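Local coordinates for protein 3-hydroxyadipyl-CoA dehydrogenase (Escherichia coli, PDB 3MOG) that oxidises (3S)-3-hydroxyadipyl-CoA to 3-oxoadipyl-CoA with NAD(+) as acceptor, a step of phenylacetate degradation, and assembles as a homotrimer, at residues Ala160-Ala163 and Glu164-Glu167; Glu296-Ser299 and Asp300-Pro304; Met396-Asn399 and Glu400-Ala404. One frame throughout, in Å; residues are numbered along the deposited sequence. Where two conformers were deposited one is given.

Contact 1: Ala160-Ala163 and Glu164-Glu167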
loop_
_atom_site.group_PDB
_atom_site.type_symbol
_atom_site.label_atom_id
_atom_site.label_comp_id
_atom_site.label_asym_id
_atom_site.label_seq_id
_atom_site.Cartn_x
_atom_site.Cartn_y
_atom_site.Cartn_z
ATOM N N ALA C 160 3.427 -15.880 24.103
ATOM C CA ALA C 160 3.458 -16.854 25.195
ATOM C C ALA C 160 4.139 -16.371 26.473
ATOM O O ALA C 160 3.969 -16.990 27.524
ATOM C CB ALA C 160 4.118 -18.153 24.714
ATOM N N THR C 161 4.902 -15.280 26.379
ATOM C CA THR C 161 5.749 -14.796 27.484
ATOM C C THR C 161 4.971 -14.559 28.770
ATOM O O THR C 161 4.072 -13.711 28.813
ATOM C CB THR C 161 6.478 -13.476 27.117
ATOM O OG1 THR C 161 7.270 -13.660 25.941
ATOM C CG2 THR C 161 7.382 -12.992 28.260
ATOM N N ALA C 162 5.338 -15.297 29.817
ATOM C CA ALA C 162 4.741 -15.126 31.144
ATOM C C ALA C 162 5.052 -13.760 31.753
ATOM O O ALA C 162 6.098 -13.159 31.472
ATOM C CB ALA C 162 5.180 -16.245 32.080
ATOM N N ALA C 163 4.123 -13.278 32.578
ATOM C CA ALA C 163 4.254 -11.997 33.264
ATOM C C ALA C 163 5.294 -12.000 34.388
ATOM O O ALA C 163 5.908 -10.954 34.653
ATOM C CB ALA C 163 2.890 -11.520 33.793
ATOM N N GLU C 164 5.475 -13.145 35.062
ATOM C CA GLU C 164 6.510 -13.263 36.094
ATOM C C GLU C 164 7.906 -13.118 35.484
ATOM O O GLU C 164 8.792 -12.486 36.076
ATOM C CB GLU C 164 6.379 -14.576 36.875
ATOM C CG GLU C 164 5.258 -14.570 37.916
ATOM C CD GLU C 164 5.521 -15.514 39.078
ATOM O OE1 GLU C 164 6.702 -15.695 39.447
ATOM O OE2 GLU C 164 4.545 -16.068 39.632
ATOM N N VAL C 165 8.076 -13.675 34.285
ATOM C CA VAL C 165 9.301 -13.560 33.500
ATOM C C VAL C 165 9.639 -12.090 33.201
ATOM O O VAL C 165 10.778 -11.673 33.394
ATOM C CB VAL C 165 9.190 -14.409 32.215
ATOM C CG1 VAL C 165 10.334 -14.122 31.261
ATOM C CG2 VAL C 165 9.141 -15.910 32.577
ATOM N N VAL C 166 8.635 -11.309 32.787
ATOM C CA VAL C 166 8.783 -9.865 32.557
ATOM C C VAL C 166 9.245 -9.143 33.836
ATOM O O VAL C 166 10.195 -8.343 33.806
ATOM C CB VAL C 166 7.456 -9.237 32.004
ATOM C CG1 VAL C 166 7.493 -7.718 32.039
ATOM C CG2 VAL C 166 7.186 -9.716 30.585
ATOM N N GLU C 167 8.593 -9.457 34.952
ATOM C CA GLU C 167 8.900 -8.835 36.244
ATOM C C GLU C 167 10.315 -9.160 36.692
ATOM O O GLU C 167 11.027 -8.283 37.187
ATOM C CB GLU C 167 7.931 -9.321 37.332
ATOM C CG GLU C 167 6.492 -8.860 37.191
ATOM C CD GLU C 167 6.329 -7.352 37.232
ATOM O OE1 GLU C 167 7.004 -6.680 38.046
ATOM O OE2 GLU C 167 5.503 -6.845 36.446
#
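Two backbone bonds, from Val166 to Ala162 and from Glu167 to Ala163, open helix 163-175. Glu167 N gives its proton to Ala163 O over 3.1 Å, at an N-H...O angle of 159°. One residue earlier, at the very start of the helix, the bond from Val166 N to Ala162 O is weak at 3.4 Å. Ala162 stands at the N-cap position and has no polar side-chain atom to offer the turn. Apolar contacts flank these bonds. Ala162 CB lies 4.0 Å from Val165 CG2. Thr161 brings CG2 to 4.0 Å from Val166 CG2, the two side chains crossing at about a right angle; with CG2 anti to its own N (chi1 of OG1 -57°), the hydroxyl is left for Gly158 N and Val138 O. Of the polar side chains, Glu167 forms a salt bridge through OE2 to Arg182 NH1, its CG passing 3.3 Å from Ala163 O. The turn thus links strand 152-157 to helix 163-175 in the NAD-binding domain, with Thr161 reaching strand 138-143 and Glu167 reaching strand 179-184.

Contact 2: Glu296-Ser299 and Asp300-Pro304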
loop_
_atom_site.group_PDB
_atom_site.type_symbol
_atom_site.label_atom_id
_atom_site.label_comp_id
_atom_site.label_asym_id
_atom_site.label_seq_id
_atom_site.Cartn_x
_atom_site.Cartn_y
_atom_site.Cartn_z
ATOM N N GLU C 296 22.043 37.873 8.090
ATOM C CA GLU C 296 22.717 39.041 8.674
ATOM C C GLU C 296 21.694 39.991 9.288
ATOM O O GLU C 296 20.539 40.039 8.840
ATOM C CB GLU C 296 23.551 39.784 7.622
ATOM C CG GLU C 296 24.965 39.231 7.412
ATOM C CD GLU C 296 25.002 37.948 6.590
ATOM O OE1 GLU C 296 24.162 37.780 5.677
ATOM O OE2 GLU C 296 25.886 37.105 6.852
ATOM N N ALA C 297 22.119 40.723 10.317
ATOM C CA ALA C 297 21.250 41.678 11.002
ATOM C C ALA C 297 20.735 42.728 10.032
ATOM O O ALA C 297 21.506 43.353 9.299
ATOM C CB ALA C 297 21.965 42.334 12.175
ATOM N N VAL C 298 19.417 42.873 9.995
ATOM C CA VAL C 298 18.798 43.972 9.274
ATOM C C VAL C 298 18.999 45.217 10.151
ATOM O O VAL C 298 18.999 45.112 11.386
ATOM C CB VAL C 298 17.305 43.696 8.981
ATOM C CG1 VAL C 298 16.819 44.550 7.821
ATOM C CG2 VAL C 298 17.098 42.231 8.637
ATOM N N SER C 299 19.201 46.371 9.512
ATOM C CA SER C 299 19.549 47.613 10.211
ATOM C C SER C 299 18.417 48.157 11.092
ATOM O O SER C 299 17.241 47.849 10.872
ATOM C CB SER C 299 19.998 48.678 9.206
ATOM O OG SER C 299 18.964 48.974 8.281
ATOM N N ASP C 300 18.792 48.970 12.082
ATOM C CA ASP C 300 17.850 49.609 13.014
ATOM C C ASP C 300 16.869 50.570 12.339
ATOM O O ASP C 300 15.855 50.945 12.928
ATOM C CB ASP C 300 18.611 50.347 14.121
ATOM C CG ASP C 300 19.285 49.404 15.099
ATOM O OD1 ASP C 300 20.192 48.647 14.686
ATOM O OD2 ASP C 300 18.914 49.431 16.291
ATOM N N SER C 301 17.179 50.961 11.105
ATOM C CA SER C 301 16.302 51.804 10.296
ATOM C C SER C 301 15.084 51.040 9.774
ATOM O O SER C 301 14.074 51.645 9.407
ATOM C CB SER C 301 17.080 52.389 9.115
ATOM O OG SER C 301 17.416 51.390 8.160
ATOM N N PHE C 302 15.193 49.712 9.741
ATOM C CA PHE C 302 14.138 48.845 9.223
ATOM C C PHE C 302 13.149 48.403 10.304
ATOM O O PHE C 302 12.265 47.582 10.041
ATOM C CB PHE C 302 14.753 47.625 8.538
ATOM C CG PHE C 302 15.063 47.833 7.085
ATOM C CD1 PHE C 302 16.058 48.727 6.686
ATOM C CD2 PHE C 302 14.366 47.123 6.109
ATOM C CE1 PHE C 302 16.347 48.918 5.340
ATOM C CE2 PHE C 302 14.646 47.302 4.757
ATOM C CZ PHE C 302 15.640 48.199 4.372
ATOM N N SER C 303 13.309 48.961 11.505
ATOM C CA SER C 303 12.453 48.685 12.655
ATOM C C SER C 303 10.976 48.975 12.387
ATOM O O SER C 303 10.646 49.987 11.770
ATOM C CB SER C 303 12.919 49.502 13.859
ATOM O OG SER C 303 11.951 49.478 14.890
ATOM N N PRO C 304 10.089 48.069 12.834
ATOM C CA PRO C 304 8.635 48.251 12.777
ATOM C C PRO C 304 8.123 49.420 13.623
ATOM O O PRO C 304 8.736 49.780 14.632
ATOM C CB PRO C 304 8.100 46.941 13.365
ATOM C CG PRO C 304 9.273 46.298 14.060
ATOM C CD PRO C 304 10.448 46.707 13.267
#
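Phe302 folds back on Val298 and Ser299 in a turn whose first and fourth residues, Ser299 and Phe302, are joined by a backbone bond: a type I beta turn with Asp300 and Ser301 at its corners. Phe302 N reaches Ser299 O over 3.0 Å with an N-H...O angle of 158°, although it sits above the carbonyl plane, 52° out of it. From there the Phe302 side chain runs back along the chain. Its CB packs 3.8 Å from Val298 CG1 and also lies near Ser299 O. The next atom, CG, keeps the same 3.8 Å from Val298 CG1, the valine crossing the side chain at about a right angle. On the ring, CD2 still meets that methyl, while CD1 comes 3.3 Å from Ser299 OG and CE1, further out, lies 3.9 Å from Ser299 OG; both neighbours approach the ring obliquely. Helix 362-373 lies beneath this surface turn, with Phe302 against Arg366, Asp300 against Tyr370, and Gln373 hydrogen-bonded to the backbone of Glu296 and Val298. Ser299 turns its hydroxyl between its own N and carbonyl carbon (chi1 61°), and Ser301 does likewise, which brings Ser299 OG and Ser301 OG into a hydrogen bond of 2.9 Å.

Contact 3: Met396-Asn399 and Glu400-Ala404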
loop_
_atom_site.group_PDB
_atom_site.type_symbol
_atom_site.label_atom_id
_atom_site.label_comp_id
_atom_site.label_asym_id
_atom_site.label_seq_id
_atom_site.Cartn_x
_atom_site.Cartn_y
_atom_site.Cartn_z
ATOM N N MET C 396 4.442 14.485 13.921
ATOM C CA MET C 396 4.443 13.093 13.424
ATOM C C MET C 396 5.059 12.085 14.397
ATOM O O MET C 396 4.560 10.968 14.504
ATOM C CB MET C 396 5.088 13.005 12.055
ATOM C CG MET C 396 4.202 13.588 10.950
ATOM S SD MET C 396 2.807 12.544 10.505
ATOM C CE MET C 396 3.751 11.325 9.612
ATOM N N ILE C 397 6.112 12.485 15.116
ATOM C CA ILE C 397 6.681 11.672 16.197
ATOM C C ILE C 397 5.609 11.382 17.264
ATOM O O ILE C 397 5.426 10.231 17.682
ATOM C CB ILE C 397 7.915 12.374 16.861
ATOM C CG1 ILE C 397 9.125 12.353 15.933
ATOM C CG2 ILE C 397 8.315 11.702 18.170
ATOM C CD1 ILE C 397 10.251 13.285 16.371
ATOM N N ILE C 398 4.899 12.431 17.674
ATOM C CA ILE C 398 3.844 12.338 18.700
ATOM C C ILE C 398 2.640 11.477 18.256
ATOM O O ILE C 398 2.102 10.672 19.021
ATOM C CB ILE C 398 3.393 13.757 19.089
ATOM C CG1 ILE C 398 4.537 14.500 19.795
ATOM C CG2 ILE C 398 2.121 13.748 19.933
ATOM C CD1 ILE C 398 4.249 15.990 19.963
ATOM N N ASN C 399 2.240 11.655 17.008
ATOM C CA ASN C 399 1.175 10.876 16.377
ATOM C C ASN C 399 1.464 9.372 16.401
ATOM O O ASN C 399 0.612 8.564 16.792
ATOM C CB ASN C 399 1.026 11.352 14.939
ATOM C CG ASN C 399 -0.348 11.098 14.376
ATOM O OD1 ASN C 399 -1.346 11.135 15.091
ATOM N ND2 ASN C 399 -0.410 10.877 13.064
ATOM N N GLU C 400 2.681 9.019 16.002
ATOM C CA GLU C 400 3.199 7.648 16.081
ATOM C C GLU C 400 3.272 7.080 17.510
ATOM O O GLU C 400 2.932 5.915 17.732
ATOM C CB GLU C 400 4.564 7.573 15.384
ATOM C CG GLU C 400 4.941 6.165 14.958
ATOM C CD GLU C 400 3.872 5.534 14.094
ATOM O OE1 GLU C 400 3.248 4.547 14.542
ATOM O OE2 GLU C 400 3.637 6.049 12.984
ATOM N N ALA C 401 3.689 7.897 18.478
ATOM C CA ALA C 401 3.667 7.487 19.897
ATOM C C ALA C 401 2.246 7.210 20.402
ATOM O O ALA C 401 2.003 6.244 21.131
ATOM C CB ALA C 401 4.316 8.545 20.762
ATOM N N LEU C 402 1.312 8.057 19.990
ATOM C CA LEU C 402 -0.075 7.908 20.334
ATOM C C LEU C 402 -0.676 6.652 19.710
ATOM O O LEU C 402 -1.478 5.964 20.342
ATOM C CB LEU C 402 -0.858 9.134 19.867
ATOM C CG LEU C 402 -0.789 10.414 20.696
ATOM C CD1 LEU C 402 -1.359 11.524 19.862
ATOM C CD2 LEU C 402 -1.530 10.305 22.025
ATOM N N ASP C 403 -0.297 6.350 18.471
ATOM C CA ASP C 403 -0.805 5.142 17.821
ATOM C C ASP C 403 -0.286 3.884 18.521
ATOM O O ASP C 403 -1.019 2.904 18.682
ATOM C CB ASP C 403 -0.438 5.111 16.345
ATOM C CG ASP C 403 -0.928 3.849 15.657
ATOM O OD1 ASP C 403 -2.148 3.737 15.433
ATOM O OD2 ASP C 403 -0.097 2.961 15.364
ATOM N N ALA C 404 0.966 3.927 18.952
ATOM C CA ALA C 404 1.547 2.809 19.670
ATOM C C ALA C 404 0.823 2.595 21.001
ATOM O O ALA C 404 0.565 1.448 21.383
ATOM C CB ALA C 404 3.047 3.027 19.888
#
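Four successive i to i+4 bonds join Met396-Asn399 to Glu400-Ala404 on the same helix, beginning with Glu400 N to Met396 O at 3.1 Å and 169°. Ala401 N to Ile397 O (3.0 Å) and Leu402 N to Ile398 O (2.9 Å) follow, and Asp403 N to Asn399 O, also 2.9 Å, is the most bent at 148°. Between side chains, Ile398 and Leu402 lie alongside each other and point the same way, CG2 of Ile398 4.1 Å from CD1 of Leu402. Leu402 CG also sits 3.4 Å from Ile398 O. These are about two and a half turns of alpha helix, a buried part of helix 390-406, in the C-terminal family region of 3-hydroxyacyl-CoA dehydrogenases; Trp438 borders both Ile398 and Leu402. The polar groups turn elsewhere. Asn399, CG anti to its backbone N (chi1 -155°), has both ends of its amide held by backbone, ND2 by Arg458 O and OD1 by Cys460 N. Glu400 bends at chi2 and forms a salt bridge through OE2 to Arg258 NE, while Asp403 OD2 is bridged by both Arg193 and Arg258, cations that would probably stabilise the two buried carboxylates.

In the fold
Each contact joins adjoining segments, so none closes a long loop; the three follow one another in series, without nesting or crossing. Contact 1 comes first, where the NAD-binding domain passes from strand 152-157 into helix 163-175. The chain then runs through the helices between 191 and 270 to contact 2, a turn whose centre lies about 40 Å from the centre of the chain and which rests on helix 362-373, before strand 307-309 opens the six-stranded sheet. Beyond that sheet comes contact 3, which joins helix 390-406 to helix 191-194 and to the loop between helices 239-252 and 263-270. Contacts 1 and 2 lie on opposite sides of the chain's centre, about 64 Å between their centres.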